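Local atomic coordinates of uncharacterized protein (PDB entry 4ORL), a protein that is of unknown function but belongs to the DUF4783 family, whose members are grouped with the NTF2-like folds and may likewise bind a small ligand. Residues 38-41 with 42-45. Residues are numbered along the deposited sequence; the frame is centred on the assembly and turned at random.
Sequences NVDK and QKAT
D40 caps the helix that starts right after it, and K43 takes up both of its carboxylate oxygens. OD1 of D40 accepts the backbone N of K43 at 3.0 Å, nearly straight at 164°, the N-cap bond of the first turn. The other oxygen, OD2, meets NZ of K43 at 3.1 Å in a salt bridge, with the ammonium coming from above the carboxylate plane. The K43 side chain runs extended from CB to CE and then bends at its last torsion (chi4 70°), which turns NZ back onto OD2. Lower down, K43 CG passes 3.4 Å from D40 OD1. The two bonds together probably restrain the carboxylate's rotation, and the positive end of the helix dipole probably also favours its negative charge. With an alanine here instead of D40, the K43 amide is likely to lose its cap and the K43 ammonium its mate.

K41 supplies the next turn: its carbonyl O accepts both N and OG1 of T45, each at 2.9 Å, from opposite faces of the carbonyl plane. Its CG stands anti to the backbone N (chi1 174°), and the extended chain runs alongside T45, pointing the same way, with K41 CG 4.1 Å from T45 OG1. On the strand side, V39 lays CG2 against A44, 3.8 Å from its CB.

The turn thus joins edge strand 35-40 to helix 41-54. V39 pairs through its backbone with V28 on strand 28-32, A44 packs on V28, L30 and M24, and T45 touches Q18 and S21 of helix 17-21.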
# COMPACT_ATOMS: atom_id res chain seq x y z
N ASN A 38 -4.13 11.18 7.69
CA ASN A 38 -2.67 11.15 7.82
C ASN A 38 -2.31 10.76 9.24
O ASN A 38 -2.54 11.53 10.19
CB ASN A 38 -2.05 12.51 7.44
CG ASN A 38 -0.57 12.39 7.08
OD1 ASN A 38 -0.15 11.45 6.41
ND2 ASN A 38 0.22 13.38 7.49
N VAL A 39 -1.75 9.56 9.40
CA VAL A 39 -1.47 8.97 10.70
C VAL A 39 -0.06 8.43 10.78
O VAL A 39 0.59 8.23 9.75
CB VAL A 39 -2.46 7.83 11.01
CG1 VAL A 39 -3.89 8.34 10.95
CG2 VAL A 39 -2.28 6.65 10.05
N ASP A 40 0.41 8.16 12.00
CA ASP A 40 1.75 7.63 12.19
C ASP A 40 1.82 6.17 11.76
O ASP A 40 0.79 5.53 11.51
CB ASP A 40 2.28 7.85 13.64
CG ASP A 40 1.49 7.07 14.70
OD1 ASP A 40 0.94 6.00 14.41
OD2 ASP A 40 1.50 7.52 15.87
N LYS A 41 3.04 5.65 11.65
CA LYS A 41 3.28 4.30 11.13
C LYS A 41 2.49 3.23 11.89
O LYS A 41 1.89 2.35 11.27
CB LYS A 41 4.79 3.99 11.14
CG LYS A 41 5.14 2.55 10.75
CD LYS A 41 6.64 2.34 10.67
CE LYS A 41 7.00 0.87 10.90
NZ LYS A 41 8.42 0.56 10.52
N GLN A 42 2.48 3.31 13.22
CA GLN A 42 1.80 2.30 14.01
C GLN A 42 0.30 2.27 13.71
O GLN A 42 -0.28 1.20 13.57
CB GLN A 42 2.04 2.52 15.50
CG GLN A 42 1.71 1.31 16.34
CD GLN A 42 1.97 1.52 17.81
OE1 GLN A 42 2.77 2.37 18.21
NE2 GLN A 42 1.28 0.75 18.65
N LYS A 43 -0.32 3.45 13.62
CA LYS A 43 -1.76 3.53 13.36
C LYS A 43 -2.08 3.13 11.92
O LYS A 43 -3.10 2.49 11.67
CB LYS A 43 -2.29 4.94 13.64
CG LYS A 43 -2.28 5.29 15.12
CD LYS A 43 -2.77 6.70 15.35
CE LYS A 43 -2.66 7.06 16.82
NZ LYS A 43 -1.23 7.23 17.24
N ALA A 44 -1.21 3.51 10.99
CA ALA A 44 -1.39 3.11 9.60
C ALA A 44 -1.33 1.60 9.48
O ALA A 44 -2.12 1.00 8.72
CB ALA A 44 -0.32 3.74 8.72
N THR A 45 -0.37 0.99 10.18
CA THR A 45 -0.20 -0.47 10.16
C THR A 45 -1.45 -1.16 10.72
O THR A 45 -1.95 -2.14 10.14
CB THR A 45 1.07 -0.90 10.95
OG1 THR A 45 2.23 -0.33 10.34
CG2 THR A 45 1.23 -2.43 10.97